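Local structure of uncharacterized protein (Bombyx mori, 5AZ0) at residues N201-Q206 with F306-R311; T260-G265 with F293-E298. The protein probably catalyses the NAD(P)H-dependent reduction of carbonyl compounds, as an aldo-keto reductase of the silkworm built on a TIM barrel. One frame throughout, in Å; residues are numbered along the deposited sequence.

Contact 1: residues N201-Q206 with F306-R311. With ACT (acetate ion), chain G; ACT (acetate ion), chain D; EDO (1,2-ethanediol), chain C.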
loop_
_atom_site.group_PDB
_atom_site.type_symbol
_atom_site.label_atom_id
_atom_site.label_comp_id
_atom_site.label_asym_id
_atom_site.label_seq_id
_atom_site.Cartn_x
_atom_site.Cartn_y
_atom_site.Cartn_z
ATOM N N ASN A 201 -2.324 -11.188 -1.708
ATOM C CA ASN A 201 -1.987 -12.182 -0.648
ATOM C C ASN A 201 -2.200 -13.642 -1.204
ATOM O O ASN A 201 -2.354 -13.843 -2.423
ATOM C CB ASN A 201 -2.775 -11.867 0.638
ATOM C CG ASN A 201 -4.262 -11.755 0.375
ATOM O OD1 ASN A 201 -4.899 -12.743 -0.076
ATOM N ND2 ASN A 201 -4.855 -10.600 0.707
ATOM N N LEU A 202 -2.038 -14.663 -0.363
ATOM C CA LEU A 202 -2.053 -16.035 -0.870
ATOM C C LEU A 202 -3.462 -16.487 -1.402
ATOM O O LEU A 202 -3.518 -17.276 -2.309
ATOM C CB LEU A 202 -1.457 -16.979 0.146
ATOM C CG LEU A 202 0.017 -16.774 0.366
ATOM C CD1 LEU A 202 0.416 -17.499 1.629
ATOM C CD2 LEU A 202 0.856 -17.246 -0.829
ATOM N N ASN A 203 -4.533 -15.918 -0.867
ATOM C CA ASN A 203 -5.880 -16.175 -1.288
ATOM C C ASN A 203 -6.379 -15.289 -2.404
ATOM O O ASN A 203 -7.353 -15.692 -3.074
ATOM C CB ASN A 203 -6.860 -16.028 -0.115
ATOM C CG ASN A 203 -6.573 -17.020 1.012
ATOM O OD1 ASN A 203 -6.677 -16.700 2.175
ATOM N ND2 ASN A 203 -6.170 -18.219 0.653
ATOM N N LEU A 204 -5.775 -14.075 -2.567
ATOM C CA LEU A 204 -6.130 -13.154 -3.627
ATOM C C LEU A 204 -4.907 -12.803 -4.453
ATOM O O LEU A 204 -4.261 -11.750 -4.265
ATOM C CB LEU A 204 -6.746 -11.909 -3.053
ATOM C CG LEU A 204 -7.453 -10.955 -4.029
ATOM C CD1 LEU A 204 -8.818 -11.517 -4.406
ATOM C CD2 LEU A 204 -7.646 -9.541 -3.418
ATOM N N SER A 205 -4.575 -13.662 -5.387
ATOM C CA SER A 205 -3.356 -13.464 -6.168
ATOM C C SER A 205 -3.406 -12.312 -7.155
ATOM O O SER A 205 -2.351 -11.878 -7.577
ATOM C CB SER A 205 -3.033 -14.732 -6.993
ATOM O OG SER A 205 -3.941 -14.824 -8.108
ATOM N N GLN A 206 -4.599 -11.944 -7.638
ATOM C CA GLN A 206 -4.815 -10.955 -8.734
ATOM C C GLN A 206 -3.900 -11.159 -9.927
ATOM O O GLN A 206 -3.287 -10.220 -10.473
ATOM C CB GLN A 206 -4.761 -9.507 -8.185
ATOM C CG GLN A 206 -5.701 -9.387 -7.012
ATOM C CD GLN A 206 -6.509 -8.149 -7.014
ATOM O OE1 GLN A 206 -7.309 -7.923 -7.920
ATOM N NE2 GLN A 206 -6.344 -7.336 -5.985
ATOM N N PHE A 306 -3.250 -21.881 -2.905
ATOM C CA PHE A 306 -4.128 -21.167 -1.962
ATOM C C PHE A 306 -5.042 -20.121 -2.591
ATOM O O PHE A 306 -5.962 -19.644 -1.943
ATOM C CB PHE A 306 -3.272 -20.539 -0.881
ATOM C CG PHE A 306 -2.664 -21.533 0.071
ATOM C CD1 PHE A 306 -3.494 -22.299 0.914
ATOM C CD2 PHE A 306 -1.277 -21.662 0.177
ATOM C CE1 PHE A 306 -2.965 -23.213 1.819
ATOM C CE2 PHE A 306 -0.725 -22.567 1.099
ATOM C CZ PHE A 306 -1.581 -23.346 1.911
ATOM N N ASP A 307 -4.768 -19.723 -3.824
ATOM C CA ASP A 307 -5.527 -18.659 -4.486
ATOM C C ASP A 307 -6.993 -19.069 -4.716
ATOM O O ASP A 307 -7.209 -20.092 -5.319
ATOM C CB ASP A 307 -4.911 -18.391 -5.854
ATOM C CG ASP A 307 -5.516 -17.160 -6.552
ATOM O OD1 ASP A 307 -6.071 -16.254 -5.922
ATOM O OD2 ASP A 307 -5.372 -17.085 -7.759
ATOM N N ASN A 308 -7.965 -18.308 -4.225
ATOM C CA ASN A 308 -9.370 -18.663 -4.354
ATOM C C ASN A 308 -10.298 -17.470 -4.457
ATOM O O ASN A 308 -11.508 -17.607 -4.261
ATOM C CB ASN A 308 -9.766 -19.468 -3.124
ATOM C CG ASN A 308 -9.578 -18.663 -1.856
ATOM O OD1 ASN A 308 -9.427 -17.471 -1.913
ATOM N ND2 ASN A 308 -9.568 -19.314 -0.726
ATOM N N GLY A 309 -9.754 -16.282 -4.715
ATOM C CA GLY A 309 -10.579 -15.126 -4.877
ATOM C C GLY A 309 -11.130 -14.485 -3.613
ATOM O O GLY A 309 -11.845 -13.505 -3.734
ATOM N N PHE A 310 -10.765 -14.956 -2.431
ATOM C CA PHE A 310 -11.248 -14.359 -1.173
ATOM C C PHE A 310 -10.546 -12.987 -0.888
ATOM O O PHE A 310 -9.326 -12.930 -0.700
ATOM C CB PHE A 310 -10.949 -15.313 0.000
ATOM C CG PHE A 310 -11.562 -14.864 1.299
ATOM C CD1 PHE A 310 -10.897 -13.960 2.140
ATOM C CD2 PHE A 310 -12.830 -15.332 1.694
ATOM C CE1 PHE A 310 -11.509 -13.485 3.317
ATOM C CE2 PHE A 310 -13.440 -14.882 2.881
ATOM C CZ PHE A 310 -12.783 -13.959 3.695
ATOM N N ARG A 311 -11.315 -11.915 -0.861
ATOM C CA ARG A 311 -10.802 -10.557 -0.768
ATOM C C ARG A 311 -10.970 -10.097 0.691
ATOM O O ARG A 311 -12.078 -10.016 1.214
ATOM C CB ARG A 311 -11.581 -9.681 -1.720
ATOM C CG ARG A 311 -11.046 -8.273 -1.781
ATOM C CD ARG A 311 -11.894 -7.462 -2.697
ATOM N NE ARG A 311 -11.681 -7.818 -4.090
ATOM C CZ ARG A 311 -10.641 -7.442 -4.833
ATOM N NH1 ARG A 311 -9.647 -6.672 -4.319
ATOM N NH2 ARG A 311 -10.579 -7.843 -6.122
HETATM C C ACT G . -14.697 -11.654 -0.234
HETATM O O ACT G . -14.323 -12.092 -1.381
HETATM O OXT ACT G . -14.974 -10.463 0.106
HETATM C CH3 ACT G . -14.765 -12.612 0.870
HETATM C C ACT D . -8.371 -4.476 -7.449
HETATM O O ACT D . -7.987 -4.938 -6.262
HETATM O OXT ACT D . -8.102 -3.339 -7.932
HETATM C CH3 ACT D . -9.213 -5.249 -8.425
HETATM C C1 EDO C . -0.879 -17.189 -9.981
HETATM O O1 EDO C . 0.322 -16.375 -9.891
HETATM C C2 EDO C . -1.182 -17.423 -8.506
HETATM O O2 EDO C . -2.481 -17.935 -8.241
HETATM O O HOH W 1 -7.390 -12.520 1.026
#

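Contact 2: residues T260-G265 with F293-E298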
loop_
_atom_site.group_PDB
_atom_site.type_symbol
_atom_site.label_atom_id
_atom_site.label_comp_id
_atom_site.label_asym_id
_atom_site.label_seq_id
_atom_site.Cartn_x
_atom_site.Cartn_y
_atom_site.Cartn_z
ATOM N N THR A 260 5.081 -16.353 7.886
ATOM C CA THR A 260 4.901 -15.015 7.372
ATOM C C THR A 260 6.017 -14.673 6.403
ATOM O O THR A 260 5.779 -14.032 5.405
ATOM C CB THR A 260 4.806 -13.983 8.487
ATOM O OG1 THR A 260 5.952 -14.083 9.308
ATOM C CG2 THR A 260 3.584 -14.202 9.266
ATOM N N GLN A 261 7.215 -15.150 6.652
ATOM C CA GLN A 261 8.297 -14.894 5.751
ATOM C C GLN A 261 8.195 -15.591 4.406
ATOM O O GLN A 261 8.764 -15.089 3.405
ATOM C CB GLN A 261 9.642 -15.284 6.367
ATOM C CG GLN A 261 10.050 -14.447 7.573
ATOM C CD GLN A 261 11.297 -14.985 8.294
ATOM O OE1 GLN A 261 11.453 -16.181 8.454
ATOM N NE2 GLN A 261 12.213 -14.096 8.669
ATOM N N VAL A 262 7.590 -16.788 4.418
ATOM C CA VAL A 262 7.323 -17.505 3.215
ATOM C C VAL A 262 6.364 -16.680 2.364
ATOM O O VAL A 262 6.665 -16.438 1.234
ATOM C CB VAL A 262 6.743 -18.937 3.470
ATOM C CG1 VAL A 262 6.247 -19.591 2.177
ATOM C CG2 VAL A 262 7.822 -19.846 4.059
ATOM N N ASN A 263 5.251 -16.318 2.953
ATOM C CA ASN A 263 4.275 -15.394 2.365
ATOM C C ASN A 263 4.929 -14.139 1.746
ATOM O O ASN A 263 4.748 -13.892 0.555
ATOM C CB ASN A 263 3.244 -15.037 3.397
ATOM C CG ASN A 263 2.016 -14.359 2.833
ATOM O OD1 ASN A 263 2.022 -13.715 1.750
ATOM N ND2 ASN A 263 0.956 -14.441 3.577
ATOM N N LEU A 264 5.757 -13.402 2.501
ATOM C CA LEU A 264 6.387 -12.196 1.926
ATOM C C LEU A 264 7.383 -12.497 0.852
ATOM O O LEU A 264 7.513 -11.756 -0.151
ATOM C CB LEU A 264 7.033 -11.274 2.984
ATOM C CG LEU A 264 6.051 -10.704 3.982
ATOM C CD1 LEU A 264 6.747 -9.671 4.922
ATOM C CD2 LEU A 264 4.820 -10.108 3.337
ATOM N N GLY A 265 8.151 -13.550 1.051
ATOM C CA GLY A 265 9.118 -13.905 0.050
ATOM C C GLY A 265 8.513 -14.358 -1.280
ATOM O O GLY A 265 9.077 -14.122 -2.342
ATOM N N PHE A 293 16.417 -16.158 -0.164
ATOM C CA PHE A 293 15.965 -17.515 -0.476
ATOM C C PHE A 293 15.106 -17.523 -1.723
ATOM O O PHE A 293 14.426 -16.561 -1.993
ATOM C CB PHE A 293 15.312 -18.199 0.758
ATOM C CG PHE A 293 13.892 -17.770 1.080
ATOM C CD1 PHE A 293 13.638 -16.590 1.787
ATOM C CD2 PHE A 293 12.801 -18.613 0.800
ATOM C CE1 PHE A 293 12.339 -16.242 2.147
ATOM C CE2 PHE A 293 11.484 -18.257 1.138
ATOM C CZ PHE A 293 11.247 -17.056 1.791
ATOM N N GLN A 294 15.205 -18.591 -2.503
ATOM C CA GLN A 294 14.514 -18.739 -3.773
ATOM C C GLN A 294 13.560 -19.912 -3.549
ATOM O O GLN A 294 14.001 -20.982 -3.136
ATOM C CB GLN A 294 15.545 -19.011 -4.870
ATOM C CG GLN A 294 15.027 -19.005 -6.311
ATOM C CD GLN A 294 14.793 -17.600 -6.880
ATOM O OE1 GLN A 294 15.476 -16.634 -6.505
ATOM N NE2 GLN A 294 13.825 -17.482 -7.794
ATOM N N LEU A 295 12.252 -19.687 -3.715
ATOM C CA LEU A 295 11.256 -20.748 -3.621
ATOM C C LEU A 295 11.337 -21.517 -4.915
ATOM O O LEU A 295 11.376 -20.905 -6.008
ATOM C CB LEU A 295 9.838 -20.215 -3.375
ATOM C CG LEU A 295 9.594 -19.638 -1.984
ATOM C CD1 LEU A 295 8.575 -18.493 -2.033
ATOM C CD2 LEU A 295 9.117 -20.633 -0.935
ATOM N N ASP A 296 11.390 -22.856 -4.826
ATOM C CA ASP A 296 11.517 -23.661 -6.069
ATOM C C ASP A 296 10.139 -23.921 -6.671
ATOM O O ASP A 296 9.111 -23.583 -6.066
ATOM C CB ASP A 296 12.371 -24.939 -5.878
ATOM C CG ASP A 296 11.735 -25.945 -4.954
ATOM O OD1 ASP A 296 10.483 -26.080 -4.931
ATOM O OD2 ASP A 296 12.521 -26.566 -4.234
ATOM N N ASP A 297 10.150 -24.466 -7.877
ATOM C CA ASP A 297 8.963 -24.628 -8.680
ATOM C C ASP A 297 7.912 -25.354 -7.898
ATOM O O ASP A 297 6.759 -25.005 -7.974
ATOM C CB ASP A 297 9.254 -25.399 -9.967
ATOM C CG ASP A 297 10.178 -24.648 -10.925
ATOM O OD1 ASP A 297 10.154 -23.402 -10.948
ATOM O OD2 ASP A 297 10.932 -25.318 -11.679
ATOM N N GLU A 298 8.303 -26.365 -7.138
ATOM C CA GLU A 298 7.335 -27.166 -6.338
ATOM C C GLU A 298 6.622 -26.339 -5.278
ATOM O O GLU A 298 5.380 -26.426 -5.105
ATOM C CB GLU A 298 8.060 -28.353 -5.672
ATOM C CG GLU A 298 7.151 -29.349 -4.950
ATOM C CD GLU A 298 7.911 -30.325 -4.029
ATOM O OE1 GLU A 298 9.070 -30.686 -4.344
ATOM O OE2 GLU A 298 7.338 -30.725 -2.989
#

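Contact 1: residues N201-Q206 with F306-R311
Asn203 and Asp307 sit where two irregular loops come together, their CA atoms 4.1 Å apart. The chain of 306-311 wraps round the carbonyl of Asn203: its O takes a nearly straight bond from Asn308 N (2.9 Å, 171°) and a weak one from Gly309 N. The Asn203 side chain answers, ND2 giving a hydrogen bond of 3.0 Å to Phe306 O, which lies in its amide plane; Glu240 O is a second acceptor. Alongside, the Asn308 amide points the same way, and its OD1 closes an Asx turn with Phe310 N. With CG anti to the backbone N (chi1 -172°), Asp307 grips Ser205 with both oxygens, each met from above the carboxylate plane: OD1 takes Ser205 N at 3.0 Å and OD2 takes Ser205 OG at 2.7 Å. An alanine in place of Asp307 would probably leave Ser205 N and OG without these acceptors. Leu204 CD2 lies over one face of the Arg311 guanidinium, 3.6 Å from NH1, while an acetate, probably from the crystallisation liquor, bridges Arg311 NH1 and Gln206 NE2, which also bonds Glu199 O. Backbone and side-chain polar groups of each loop thus satisfy the other, tying the C-terminal tail to the loop after strand 195-199.

Contact 2: residues T260-G265 with F293-E298
Phe293 reaches helix 259-269 with the tip of its ring, and Leu295, two residues on, follows it to the same helix; both touch Val262. The Phe293 ring arrives edge first. CZ stands 3.6 Å from Gln261 O, which is in the plane of the ring, and 4.2 Å from Val262 CA, also near that plane. Phe293 CG falls between the backbone N and the carbonyl carbon (chi1 78°), which sets the start of the ring on a CB bond already heading for the helix. Gly265, one turn after Gln261, lets the ring come this near: its CA is 4.2 Å from Phe293 CZ, and a CB there would run into that same atom. Gln261 O is not left to the ring alone, since it accepts the helical bond from Gly265 N at 2.9 Å.

Leu295 also points its CB bond at the helix. Its CD1 rests 4.2 Å from Gly265 C, and its CD2 is 4.4 Å from Val262 CG1, a loose apolar touch. Both Val262 and Leu295 pack further on Ile251 of helix 246-255 and Leu303 of helix 297-304, so the pair belongs to a larger three-helix hydrophobic cluster. Helix 297-304 starts just beyond, with Asp296 as its N-cap.

The chemistry across the contact is apolar, apart from the ring edge at Gln261 O, where the slightly positive C-H rim of Phe293 probably meets the carbonyl favourably. Fit therefore matters more here than directed bonding, and the bare backbone of Gly265 is part of that fit.

Both segments of contact 2 fall between those of contact 1 in the sequence: 201-206 comes first, then 260-265, 293-298 and finally 306-311. Their centres lie about 16 Å apart, in the same part of the molecule. Contact 1 holds the loop after strand 195-199 of the parallel barrel sheet, whereas contact 2 joins helix 259-269 to the chain leading into helix 297-304. That last helix connects the two, since 306-311 follows shortly after its end. They also touch directly, Leu202 packing against the Asn263 side chain. Together they probably help hold the chain just before and just after helix 297-304 against the TIM barrel.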